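Local coordinates for protein putative oxygenase (Streptomyces viridochromogenes Tue57, PDB 4XAA) that probably acts as an iron- and 2-oxoglutarate-dependent dioxygenase in orthosomycin biosynthesis, using a double-stranded beta helix that holds a nickel ion in this crystal, at residues A[166-171]-A[193-198]; A[18-23]-A[176-181]; A[13-18]-A[132-137]; A[85-90]-A[208-213]. All coordinates share one frame; numbering follows the deposited sequence.

How the interactions relate
From the N terminus, helix 8-18 opens interaction 3 and strand 20-25 opens interaction 2, the two sharing Asp18; segment 85-90 then opens interaction 4. Interaction 3 closes first, at 132-137. Interaction 1 opens at 166-171, interaction 2 closes at 176-181, interaction 1 at 193-198 and interaction 4 at 208-213. Interactions 2, 3 and 4 therefore cross one another, 1 crosses 2, and 1 falls wholly within the span of 4. The contacts join parts of the double-stranded beta helix: interactions 3 and 4 cover the larger sheet, 2 joins both sheets, and 1 backs the metal-bearing strand.

Interaction 1: residues A[166-171]-A[193-198]; sequences AEVAKV and RLVHGS. With NI (nickel (II) ion), chain B.
Val168 and Val171, one helical turn apart, close on Val195 at the approach to strand 196-198, in the smaller sheet of the double-stranded beta helix. The helix starts after Glu167, its N-cap residue, whose backbone O accepts a bond from Val171 N. Val168 comes next: its CG1 meets Val195 CG1 at 3.9 Å, the two side chains passing in opposite senses. It also touches Trp124 and Arg126, so the helix packs over strand 122-125 and the loop that follows. Val171 CG1 lies 3.7 Å from Val195 CG2 and also reaches its CB and CG1, so it straddles the Val195 branch point, whereas Val168 meets CG1 alone. The CB of Val195 points to the helix, that of the following His196 away from it. His196 binds the nickel with His125 and Asp127, the two-histidine, one-carboxylate facial triad expected of this superfamily, and three waters complete the shell. The ring is steadied by His196 ND1, which donates to Leu194 O at 2.6 Å; the oxygen is near the ring plane, but ND1 approaches from above the plane of the Leu194 carbonyl. The other ring nitrogen, His196 NE2, stands 2.2 Å from the nickel.

Interaction 2: residues A[18-23]-A[176-181]; sequences DGFANA and PVVPVP
Between Phe20 and Asn22 on one side and Val178 to Pro181 on the other, the backbones head in nearly the same direction, 25° apart, yet the closest CA atoms, those of Asn22 and Val180, are 7.5 Å from each other, so side chains rather than backbone hydrogen bonds bridge the gap. Here the bridge joins the edge strands of the two sheets of the double-stranded beta helix. The aromatic ring of Phe20 does most of the work. Its chi1 of 64° sets CG between the backbone N and carbonyl carbon and carries the ring out to the valines. Phe20 CZ is tight against Val178 CG2 at 3.4 Å, while Phe20 CD2 lies 3.8 Å from Val180 CG2; both methyls approach obliquely. One methyl of each valine meets a different part of the ring, Val180 CG2 lying by CE2 as well. Two residues on, Asn22 points the same way, but its polar bond across the gap is weak: ND2 reaches Pro181 O at 3.5 Å with an angle of 136°. The amide is fixed mainly by other partners, since OD1 accepts from Gly24 N in an Asx turn and ND2 also donates to Asp186. Strand 20-25 is an outermost strand of the larger sheet, entered from helix 8-18 through Gly19 with its positive phi, and strand 178-179 is an outermost strand of the smaller one. Phe20 also leans on His190, and Val180 on Val188, both of neighbouring strand 186-191, whereas Ala155 of strand 153-155 supports the ring from the other sheet.

Interaction 3: residues A[13-18]-A[132-137]; sequences ERFRRD and GPRTVC
Helix 8-18 packs against the larger sheet of the double-stranded beta helix, and here Phe15 and Arg16 on that helix meet Arg134 and Cys137 where the chain enters strand 136-142. Phe15 is the buried wedge. Its chi1 of 171°, with CG opposite the backbone N, sends the ring toward the sheet, where Val189 and Asp191 of strand 186-191 also touch it. The ring spans two residues of the second segment: CE2 meets Arg134 CG at 3.7 Å, and CZ meets Cys137 CB at 3.9 Å. The extended chain of Arg134 then runs on past the helix. Arg16 CG lies over one face of its guanidinium group, and Arg16 CD comes within 3.4 Å of Arg134 NH1. It is therefore the aliphatic part of Arg16 that packs on the flat cation, and the bend at chi3 carries its own charge off toward Glu13; the two guanidinium planes stand 59° apart. Other contacts hold Arg134 in place: its NH2 bonds to Phe99 O, and its backbone N to Asp191. On the helix, Glu13 gathers two cations in a salt-bridge network. Its OE2 takes Arg17 NH2 at 3.0 Å and Arg16 NH2 at 2.7 Å, the latter nearly in line with the carboxylate C-O bond but tilted from the guanidinium plane.

Interaction 4: residues A[85-90]-A[208-213]; sequences DLLHRE and RTIVIE
Leu87, Ile210 and Ile212, all buried, meet mainly through apolar side chains, with no hydrogen bond across. The CD2 branch of Leu87 does the touching: it lies 3.8 Å from Ile210 CG2 and 4.1 Å from Ile210 CD1, so it faces both methyls, the side chains meeting at roughly a right angle. The same Leu87 CD2 is a looser 4.2 Å from Ile212 CD1. Backbone joins in as well, since Ile212 CD1 packs at 3.7 Å against Leu87 O. Strand 207-215 is a central strand of the larger sheet of the double-stranded beta helix, and its alternation puts Ile210 and Ile212 on the face toward the 3-10 turn, where Leu35 of helix 29-47 also rests on Ile210. Hydrogen bonds shape the turn itself: His88 N donates to Asp85 O at 3.0 Å, and Arg89 N to Leu86 O. Among ring contacts, Leu87 CB sits over the centre of one face of the His88 imidazole, whose ring also meets that of Tyr109 with planes about 70° apart. No charged pair crosses the contact; Arg89 NH1 and Glu90 OE1 are 3.3 Å apart with no N-H aimed at the oxygen, while Arg89 NH2 pairs with Glu91.

Interaction 1: residues A[166-171]-A[193-198]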
loop_
_atom_site.group_PDB
_atom_site.type_symbol
_atom_site.label_atom_id
_atom_site.label_comp_id
_atom_site.label_asym_id
_atom_site.label_seq_id
_atom_site.Cartn_x
_atom_site.Cartn_y
_atom_site.Cartn_z
ATOM N N ALA A 166 -3.106 -12.285 18.384
ATOM C CA ALA A 166 -3.401 -10.964 18.910
ATOM C C ALA A 166 -4.664 -10.449 18.242
ATOM O O ALA A 166 -4.819 -10.543 17.021
ATOM C CB ALA A 166 -2.247 -10.011 18.695
ATOM N N GLU A 167 -5.573 -9.934 19.058
ATOM C CA GLU A 167 -6.820 -9.384 18.557
ATOM C C GLU A 167 -6.624 -7.955 18.106
ATOM O O GLU A 167 -6.252 -7.096 18.887
ATOM C CB GLU A 167 -7.922 -9.448 19.617
ATOM C CG GLU A 167 -9.231 -8.858 19.116
ATOM C CD GLU A 167 -10.413 -9.072 20.057
ATOM O OE1 GLU A 167 -10.189 -9.389 21.250
ATOM O OE2 GLU A 167 -11.568 -8.919 19.580
ATOM N N VAL A 168 -6.894 -7.714 16.834
ATOM C CA VAL A 168 -6.573 -6.455 16.195
ATOM C C VAL A 168 -7.228 -5.271 16.910
ATOM O O VAL A 168 -6.619 -4.208 17.049
ATOM C CB VAL A 168 -6.981 -6.502 14.699
ATOM C CG1 VAL A 168 -6.868 -5.138 14.041
ATOM C CG2 VAL A 168 -6.141 -7.552 13.966
ATOM N N ALA A 169 -8.441 -5.480 17.411
ATOM C CA ALA A 169 -9.214 -4.412 18.026
ATOM C C ALA A 169 -8.648 -3.963 19.365
ATOM O O ALA A 169 -8.736 -2.783 19.700
ATOM C CB ALA A 169 -10.663 -4.845 18.200
ATOM N N LYS A 170 -8.097 -4.889 20.144
ATOM C CA LYS A 170 -7.472 -4.518 21.408
ATOM C C LYS A 170 -6.168 -3.784 21.119
ATOM O O LYS A 170 -5.790 -2.861 21.843
ATOM C CB LYS A 170 -7.224 -5.741 22.294
ATOM C CG LYS A 170 -8.493 -6.528 22.595
ATOM C CD LYS A 170 -8.603 -6.946 24.059
ATOM C CE LYS A 170 -7.859 -8.243 24.359
ATOM N NZ LYS A 170 -6.388 -8.011 24.435
ATOM N N VAL A 171 -5.501 -4.177 20.034
ATOM C CA VAL A 171 -4.260 -3.535 19.618
ATOM C C VAL A 171 -4.513 -2.105 19.156
ATOM O O VAL A 171 -3.838 -1.193 19.620
ATOM C CB VAL A 171 -3.569 -4.334 18.511
ATOM C CG1 VAL A 171 -2.392 -3.551 17.952
ATOM C CG2 VAL A 171 -3.109 -5.676 19.057
ATOM N N ARG A 193 2.494 -8.349 8.967
ATOM C CA ARG A 193 1.950 -8.666 10.279
ATOM C C ARG A 193 1.516 -7.411 11.007
ATOM O O ARG A 193 1.005 -7.463 12.122
ATOM C CB ARG A 193 2.981 -9.412 11.128
ATOM C CG ARG A 193 3.444 -10.744 10.578
ATOM C CD ARG A 193 4.445 -11.402 11.509
ATOM N NE ARG A 193 3.907 -11.629 12.848
ATOM C CZ ARG A 193 3.198 -12.704 13.194
ATOM N NH1 ARG A 193 2.936 -13.647 12.299
ATOM N NH2 ARG A 193 2.739 -12.833 14.434
ATOM N N LEU A 194 1.743 -6.268 10.376
ATOM C CA LEU A 194 1.502 -5.000 11.038
ATOM C C LEU A 194 0.005 -4.696 11.151
ATOM O O LEU A 194 -0.755 -4.880 10.200
ATOM C CB LEU A 194 2.226 -3.879 10.290
ATOM C CG LEU A 194 2.019 -2.455 10.803
ATOM C CD1 LEU A 194 2.882 -2.179 12.027
ATOM C CD2 LEU A 194 2.315 -1.465 9.681
ATOM N N VAL A 195 -0.411 -4.230 12.324
ATOM C CA VAL A 195 -1.778 -3.743 12.511
ATOM C C VAL A 195 -1.871 -2.353 11.896
ATOM O O VAL A 195 -1.130 -1.454 12.269
ATOM C CB VAL A 195 -2.172 -3.706 13.978
ATOM C CG1 VAL A 195 -3.563 -3.122 14.128
ATOM C CG2 VAL A 195 -2.094 -5.085 14.555
ATOM N N HIS A 196 -2.757 -2.203 10.920
ATOM C CA HIS A 196 -2.785 -1.001 10.103
ATOM C C HIS A 196 -4.141 -0.844 9.439
ATOM O O HIS A 196 -4.896 -1.806 9.308
ATOM C CB HIS A 196 -1.676 -1.036 9.045
ATOM C CG HIS A 196 -1.855 -2.109 8.015
ATOM N ND1 HIS A 196 -1.525 -3.429 8.246
ATOM C CD2 HIS A 196 -2.332 -2.058 6.748
ATOM C CE1 HIS A 196 -1.797 -4.145 7.170
ATOM N NE2 HIS A 196 -2.287 -3.336 6.247
ATOM N N GLY A 197 -4.439 0.389 9.043
ATOM C CA GLY A 197 -5.661 0.726 8.335
ATOM C C GLY A 197 -5.457 2.066 7.661
ATOM O O GLY A 197 -4.321 2.507 7.483
ATOM N N SER A 198 -6.546 2.716 7.272
ATOM C CA SER A 198 -6.469 4.076 6.748
ATOM C C SER A 198 -7.837 4.722 6.908
ATOM O O SER A 198 -8.855 4.050 6.794
ATOM C CB SER A 198 -6.018 4.089 5.278
ATOM O OG SER A 198 -6.910 3.350 4.444
HETATM NI NI NI B . -3.381 -4.001 4.406
HETATM O O HOH W 1 -1.629 -3.653 3.084
HETATM O O HOH W 2 -4.452 -1.968 3.280
HETATM O O HOH W 3 -4.511 -4.091 2.338
#

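Interaction 2: residues A[18-23]-A[176-181]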
loop_
_atom_site.group_PDB
_atom_site.type_symbol
_atom_site.label_atom_id
_atom_site.label_comp_id
_atom_site.label_asym_id
_atom_site.label_seq_id
_atom_site.Cartn_x
_atom_site.Cartn_y
_atom_site.Cartn_z
ATOM N N ASP A 18 9.449 -0.850 14.151
ATOM C CA ASP A 18 8.047 -0.448 14.196
ATOM C C ASP A 18 7.149 -1.219 13.228
ATOM O O ASP A 18 5.933 -1.157 13.365
ATOM C CB ASP A 18 7.909 1.041 13.900
ATOM C CG ASP A 18 8.822 1.868 14.737
ATOM O OD1 ASP A 18 9.149 1.392 15.840
ATOM O OD2 ASP A 18 9.220 2.975 14.294
ATOM N N GLY A 19 7.737 -1.894 12.236
ATOM C CA GLY A 19 6.965 -2.665 11.274
ATOM C C GLY A 19 6.605 -1.946 9.986
ATOM O O GLY A 19 5.975 -2.526 9.107
ATOM N N PHE A 20 7.000 -0.686 9.870
ATOM C CA PHE A 20 6.704 0.107 8.679
ATOM C C PHE A 20 7.738 1.218 8.516
ATOM O O PHE A 20 8.281 1.689 9.510
ATOM C CB PHE A 20 5.301 0.715 8.773
ATOM C CG PHE A 20 5.150 1.698 9.900
ATOM C CD1 PHE A 20 4.895 1.260 11.187
ATOM C CD2 PHE A 20 5.275 3.059 9.674
ATOM C CE1 PHE A 20 4.760 2.165 12.235
ATOM C CE2 PHE A 20 5.143 3.973 10.719
ATOM C CZ PHE A 20 4.889 3.526 12.000
ATOM N N ALA A 21 8.000 1.653 7.284
ATOM C CA ALA A 21 8.829 2.849 7.087
ATOM C C ALA A 21 8.635 3.503 5.722
ATOM O O ALA A 21 8.449 2.826 4.718
ATOM C CB ALA A 21 10.288 2.517 7.290
ATOM N N ASN A 22 8.675 4.831 5.691
ATOM C CA ASN A 22 8.757 5.544 4.422
ATOM C C ASN A 22 10.200 5.574 3.963
ATOM O O ASN A 22 11.042 6.171 4.617
ATOM C CB ASN A 22 8.210 6.962 4.553
ATOM C CG ASN A 22 8.105 7.671 3.220
ATOM O OD1 ASN A 22 8.657 7.222 2.214
ATOM N ND2 ASN A 22 7.389 8.788 3.205
ATOM N N ALA A 23 10.480 4.924 2.841
ATOM C CA ALA A 23 11.847 4.821 2.320
ATOM C C ALA A 23 12.183 5.937 1.334
ATOM O O ALA A 23 13.291 6.001 0.816
ATOM C CB ALA A 23 12.056 3.476 1.644
ATOM N N PRO A 176 0.182 2.999 20.342
ATOM C CA PRO A 176 -0.332 4.197 19.676
ATOM C C PRO A 176 -0.564 3.992 18.194
ATOM O O PRO A 176 -0.146 2.992 17.623
ATOM C CB PRO A 176 0.776 5.220 19.906
ATOM C CG PRO A 176 2.017 4.385 19.913
ATOM C CD PRO A 176 1.629 3.089 20.591
ATOM N N VAL A 177 -1.249 4.953 17.595
ATOM C CA VAL A 177 -1.605 4.924 16.195
ATOM C C VAL A 177 -0.932 6.099 15.552
ATOM O O VAL A 177 -1.147 7.231 15.974
ATOM C CB VAL A 177 -3.113 5.027 15.989
ATOM C CG1 VAL A 177 -3.433 5.231 14.511
ATOM C CG2 VAL A 177 -3.815 3.803 16.576
ATOM N N VAL A 178 -0.103 5.828 14.546
ATOM C CA VAL A 178 0.688 6.859 13.908
ATOM C C VAL A 178 0.455 6.868 12.402
ATOM O O VAL A 178 0.588 5.847 11.741
ATOM C CB VAL A 178 2.186 6.670 14.215
ATOM C CG1 VAL A 178 2.468 6.940 15.687
ATOM C CG2 VAL A 178 2.624 5.278 13.873
ATOM N N PRO A 179 0.087 8.031 11.852
ATOM C CA PRO A 179 -0.145 8.132 10.412
ATOM C C PRO A 179 1.167 8.039 9.634
ATOM O O PRO A 179 2.235 8.099 10.227
ATOM C CB PRO A 179 -0.798 9.511 10.252
ATOM C CG PRO A 179 -0.319 10.293 11.419
ATOM C CD PRO A 179 -0.134 9.312 12.546
ATOM N N VAL A 180 1.091 7.857 8.323
ATOM C CA VAL A 180 2.294 7.846 7.512
ATOM C C VAL A 180 2.100 8.801 6.351
ATOM O O VAL A 180 1.617 8.409 5.292
ATOM C CB VAL A 180 2.645 6.434 6.990
ATOM C CG1 VAL A 180 3.917 6.478 6.161
ATOM C CG2 VAL A 180 2.838 5.474 8.149
ATOM N N PRO A 181 2.451 10.080 6.564
ATOM C CA PRO A 181 2.497 11.085 5.497
ATOM C C PRO A 181 3.499 10.690 4.416
ATOM O O PRO A 181 4.580 10.175 4.726
ATOM C CB PRO A 181 2.951 12.359 6.226
ATOM C CG PRO A 181 2.650 12.115 7.652
ATOM C CD PRO A 181 2.814 10.650 7.873
#

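Interaction 3: residues A[13-18]-A[132-137]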
loop_
_atom_site.group_PDB
_atom_site.type_symbol
_atom_site.label_atom_id
_atom_site.label_comp_id
_atom_site.label_asym_id
_atom_site.label_seq_id
_atom_site.Cartn_x
_atom_site.Cartn_y
_atom_site.Cartn_z
ATOM N N GLU A 13 15.907 0.183 9.790
ATOM C CA GLU A 13 15.853 -0.044 11.222
ATOM C C GLU A 13 14.450 0.211 11.753
ATOM O O GLU A 13 13.954 -0.545 12.581
ATOM C CB GLU A 13 16.864 0.839 11.950
ATOM C CG GLU A 13 17.005 0.492 13.425
ATOM C CD GLU A 13 17.545 -0.916 13.641
ATOM O OE1 GLU A 13 18.553 -1.273 12.989
ATOM O OE2 GLU A 13 16.967 -1.664 14.458
ATOM N N ARG A 14 13.799 1.259 11.259
ATOM C CA ARG A 14 12.434 1.548 11.684
ATOM C C ARG A 14 11.465 0.477 11.183
ATOM O O ARG A 14 10.486 0.147 11.862
ATOM C CB ARG A 14 11.982 2.927 11.201
ATOM C CG ARG A 14 12.629 4.094 11.932
ATOM C CD ARG A 14 11.883 5.412 11.708
ATOM N NE ARG A 14 11.527 5.581 10.304
ATOM C CZ ARG A 14 12.328 6.112 9.386
ATOM N NH1 ARG A 14 13.540 6.543 9.736
ATOM N NH2 ARG A 14 11.907 6.216 8.122
ATOM N N PHE A 15 11.727 -0.056 9.993
ATOM C CA PHE A 15 10.924 -1.161 9.473
ATOM C C PHE A 15 11.023 -2.336 10.425
ATOM O O PHE A 15 10.032 -2.953 10.769
ATOM C CB PHE A 15 11.386 -1.580 8.075
ATOM C CG PHE A 15 10.744 -2.842 7.581
ATOM C CD1 PHE A 15 9.395 -2.863 7.227
ATOM C CD2 PHE A 15 11.482 -4.011 7.447
ATOM C CE1 PHE A 15 8.795 -4.039 6.762
ATOM C CE2 PHE A 15 10.883 -5.200 6.971
ATOM C CZ PHE A 15 9.546 -5.209 6.635
ATOM N N ARG A 16 12.240 -2.628 10.855
ATOM C CA ARG A 16 12.494 -3.794 11.674
ATOM C C ARG A 16 11.857 -3.620 13.051
ATOM O O ARG A 16 11.366 -4.565 13.657
ATOM C CB ARG A 16 14.004 -4.025 11.793
ATOM C CG ARG A 16 14.367 -5.425 12.210
ATOM C CD ARG A 16 15.843 -5.524 12.580
ATOM N NE ARG A 16 16.211 -4.628 13.671
ATOM C CZ ARG A 16 15.736 -4.705 14.914
ATOM N NH1 ARG A 16 14.842 -5.632 15.246
ATOM N NH2 ARG A 16 16.147 -3.839 15.833
ATOM N N ARG A 17 11.860 -2.387 13.529
ATOM C CA ARG A 17 11.422 -2.084 14.882
ATOM C C ARG A 17 9.930 -1.784 14.970
ATOM O O ARG A 17 9.238 -2.381 15.778
ATOM C CB ARG A 17 12.213 -0.898 15.433
ATOM C CG ARG A 17 11.831 -0.496 16.841
ATOM C CD ARG A 17 12.572 0.762 17.269
ATOM N NE ARG A 17 13.942 0.777 16.751
ATOM C CZ ARG A 17 14.942 0.043 17.237
ATOM N NH1 ARG A 17 14.730 -0.779 18.261
ATOM N NH2 ARG A 17 16.153 0.127 16.698
ATOM N N ASP A 18 9.449 -0.850 14.151
ATOM C CA ASP A 18 8.047 -0.448 14.196
ATOM C C ASP A 18 7.149 -1.219 13.228
ATOM O O ASP A 18 5.933 -1.157 13.365
ATOM C CB ASP A 18 7.909 1.041 13.900
ATOM C CG ASP A 18 8.822 1.868 14.737
ATOM O OD1 ASP A 18 9.149 1.392 15.840
ATOM O OD2 ASP A 18 9.220 2.975 14.294
ATOM N N GLY A 132 6.502 -15.393 9.848
ATOM C CA GLY A 132 7.217 -14.690 10.887
ATOM C C GLY A 132 7.399 -13.227 10.539
ATOM O O GLY A 132 7.163 -12.820 9.401
ATOM N N PRO A 133 7.807 -12.417 11.527
ATOM C CA PRO A 133 8.054 -11.001 11.251
ATOM C C PRO A 133 9.223 -10.855 10.300
ATOM O O PRO A 133 10.068 -11.755 10.232
ATOM C CB PRO A 133 8.385 -10.413 12.626
ATOM C CG PRO A 133 7.924 -11.416 13.615
ATOM C CD PRO A 133 8.014 -12.751 12.945
ATOM N N ARG A 134 9.253 -9.744 9.572
ATOM C CA ARG A 134 10.337 -9.449 8.637
ATOM C C ARG A 134 10.552 -10.567 7.623
ATOM O O ARG A 134 11.683 -10.924 7.320
ATOM C CB ARG A 134 11.644 -9.182 9.389
ATOM C CG ARG A 134 12.396 -8.038 8.783
ATOM C CD ARG A 134 13.841 -7.999 9.214
ATOM N NE ARG A 134 14.548 -6.958 8.476
ATOM C CZ ARG A 134 15.794 -6.583 8.720
ATOM N NH1 ARG A 134 16.474 -7.165 9.694
ATOM N NH2 ARG A 134 16.358 -5.633 7.980
ATOM N N THR A 135 9.453 -11.099 7.103
ATOM C CA THR A 135 9.494 -12.220 6.172
ATOM C C THR A 135 8.767 -11.869 4.873
ATOM O O THR A 135 9.199 -12.255 3.784
ATOM C CB THR A 135 8.876 -13.479 6.814
ATOM O OG1 THR A 135 9.728 -13.924 7.875
ATOM C CG2 THR A 135 8.732 -14.590 5.816
ATOM N N VAL A 136 7.673 -11.118 4.997
ATOM C CA VAL A 136 6.874 -10.707 3.846
ATOM C C VAL A 136 6.520 -9.239 4.041
ATOM O O VAL A 136 6.048 -8.861 5.100
ATOM C CB VAL A 136 5.574 -11.580 3.688
ATOM C CG1 VAL A 136 4.921 -11.372 2.339
ATOM C CG2 VAL A 136 5.883 -13.045 3.861
ATOM N N CYS A 137 6.774 -8.400 3.043
ATOM C CA CYS A 137 6.409 -6.994 3.167
ATOM C C CYS A 137 5.583 -6.498 1.999
ATOM O O CYS A 137 5.548 -7.115 0.950
ATOM C CB CYS A 137 7.658 -6.112 3.304
ATOM S SG CYS A 137 8.725 -6.140 1.846
#

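Interaction 4: residues A[85-90]-A[208-213]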
loop_
_atom_site.group_PDB
_atom_site.type_symbol
_atom_site.label_atom_id
_atom_site.label_comp_id
_atom_site.label_asym_id
_atom_site.label_seq_id
_atom_site.Cartn_x
_atom_site.Cartn_y
_atom_site.Cartn_z
ATOM N N ASP A 85 4.469 -2.509 -17.152
ATOM C CA ASP A 85 5.811 -3.075 -17.090
ATOM C C ASP A 85 6.626 -2.452 -15.975
ATOM O O ASP A 85 7.529 -3.091 -15.431
ATOM C CB ASP A 85 6.521 -2.889 -18.430
ATOM C CG ASP A 85 5.736 -3.481 -19.584
ATOM O OD1 ASP A 85 5.150 -4.576 -19.408
ATOM O OD2 ASP A 85 5.689 -2.845 -20.658
ATOM N N LEU A 86 6.293 -1.212 -15.619
ATOM C CA LEU A 86 7.019 -0.513 -14.562
ATOM C C LEU A 86 6.832 -1.172 -13.200
ATOM O O LEU A 86 7.652 -0.974 -12.306
ATOM C CB LEU A 86 6.598 0.952 -14.490
ATOM C CG LEU A 86 7.153 1.801 -15.621
ATOM C CD1 LEU A 86 6.495 3.156 -15.637
ATOM C CD2 LEU A 86 8.657 1.906 -15.452
ATOM N N LEU A 87 5.774 -1.974 -13.054
ATOM C CA LEU A 87 5.586 -2.757 -11.830
ATOM C C LEU A 87 6.788 -3.632 -11.535
ATOM O O LEU A 87 7.022 -4.026 -10.390
ATOM C CB LEU A 87 4.364 -3.661 -11.927
ATOM C CG LEU A 87 2.998 -3.036 -12.126
ATOM C CD1 LEU A 87 2.020 -4.182 -12.354
ATOM C CD2 LEU A 87 2.608 -2.180 -10.925
ATOM N N HIS A 88 7.548 -3.932 -12.584
ATOM C CA HIS A 88 8.576 -4.957 -12.509
ATOM C C HIS A 88 9.981 -4.402 -12.610
ATOM O O HIS A 88 10.928 -5.151 -12.866
ATOM C CB HIS A 88 8.310 -5.983 -13.598
ATOM C CG HIS A 88 6.870 -6.383 -13.667
ATOM N ND1 HIS A 88 6.240 -7.065 -12.646
ATOM C CD2 HIS A 88 5.921 -6.155 -14.607
ATOM C CE1 HIS A 88 4.974 -7.255 -12.965
ATOM N NE2 HIS A 88 4.753 -6.715 -14.148
ATOM N N ARG A 89 10.107 -3.091 -12.411
ATOM C CA ARG A 89 11.418 -2.472 -12.267
ATOM C C ARG A 89 12.144 -3.214 -11.161
ATOM O O ARG A 89 11.548 -3.595 -10.156
ATOM C CB ARG A 89 11.323 -0.972 -11.937
ATOM C CG ARG A 89 10.732 -0.100 -13.032
ATOM C CD ARG A 89 11.631 -0.039 -14.262
ATOM N NE ARG A 89 12.934 0.540 -13.954
ATOM C CZ ARG A 89 14.063 0.182 -14.554
ATOM N NH1 ARG A 89 14.039 -0.751 -15.498
ATOM N NH2 ARG A 89 15.217 0.750 -14.215
ATOM N N GLU A 90 13.429 -3.425 -11.364
ATOM C CA GLU A 90 14.231 -4.216 -10.453
ATOM C C GLU A 90 14.485 -3.517 -9.116
ATOM O O GLU A 90 14.747 -4.176 -8.110
ATOM C CB GLU A 90 15.563 -4.554 -11.117
ATOM C CG GLU A 90 16.274 -3.328 -11.697
ATOM C CD GLU A 90 15.889 -3.025 -13.158
ATOM O OE1 GLU A 90 14.756 -3.368 -13.597
ATOM O OE2 GLU A 90 16.738 -2.439 -13.869
ATOM N N ARG A 208 -3.885 7.595 -4.566
ATOM C CA ARG A 208 -3.667 6.415 -5.371
ATOM C C ARG A 208 -2.347 5.776 -4.989
ATOM O O ARG A 208 -1.327 6.447 -4.905
ATOM C CB ARG A 208 -3.667 6.754 -6.857
ATOM C CG ARG A 208 -4.817 7.636 -7.321
ATOM C CD ARG A 208 -4.675 7.880 -8.804
ATOM N NE ARG A 208 -5.344 9.079 -9.298
ATOM C CZ ARG A 208 -4.867 10.310 -9.165
ATOM N NH1 ARG A 208 -3.739 10.516 -8.510
ATOM N NH2 ARG A 208 -5.534 11.338 -9.674
ATOM N N THR A 209 -2.375 4.468 -4.776
ATOM C CA THR A 209 -1.218 3.733 -4.305
ATOM C C THR A 209 -1.125 2.410 -5.051
ATOM O O THR A 209 -2.136 1.756 -5.279
ATOM C CB THR A 209 -1.312 3.488 -2.776
ATOM O OG1 THR A 209 -1.323 4.747 -2.100
ATOM C CG2 THR A 209 -0.148 2.676 -2.263
ATOM N N ILE A 210 0.079 2.032 -5.455
ATOM C CA ILE A 210 0.327 0.685 -5.956
ATOM C C ILE A 210 0.968 -0.140 -4.847
ATOM O O ILE A 210 2.083 0.145 -4.431
ATOM C CB ILE A 210 1.241 0.690 -7.219
ATOM C CG1 ILE A 210 0.509 1.324 -8.398
ATOM C CG2 ILE A 210 1.682 -0.711 -7.591
ATOM C CD1 ILE A 210 1.389 1.552 -9.590
ATOM N N VAL A 211 0.248 -1.143 -4.356
ATOM C CA VAL A 211 0.765 -2.053 -3.331
ATOM C C VAL A 211 1.209 -3.385 -3.951
ATOM O O VAL A 211 0.419 -4.092 -4.611
ATOM C CB VAL A 211 -0.288 -2.349 -2.229
ATOM C CG1 VAL A 211 0.330 -3.132 -1.077
ATOM C CG2 VAL A 211 -0.899 -1.072 -1.723
ATOM N N ILE A 212 2.475 -3.720 -3.736
ATOM C CA ILE A 212 3.040 -4.964 -4.221
ATOM C C ILE A 212 3.542 -5.739 -3.014
ATOM O O ILE A 212 4.217 -5.199 -2.145
ATOM C CB ILE A 212 4.187 -4.714 -5.264
ATOM C CG1 ILE A 212 3.676 -3.885 -6.443
ATOM C CG2 ILE A 212 4.771 -6.012 -5.792
ATOM C CD1 ILE A 212 4.686 -3.755 -7.587
ATOM N N GLU A 213 3.184 -7.006 -2.925
ATOM C CA GLU A 213 3.669 -7.792 -1.805
ATOM C C GLU A 213 4.883 -8.614 -2.210
ATOM O O GLU A 213 4.851 -9.293 -3.228
ATOM C CB GLU A 213 2.569 -8.696 -1.275
ATOM C CG GLU A 213 3.003 -9.568 -0.125
ATOM C CD GLU A 213 1.851 -10.370 0.443
ATOM O OE1 GLU A 213 0.896 -9.748 0.965
ATOM O OE2 GLU A 213 1.893 -11.615 0.359
#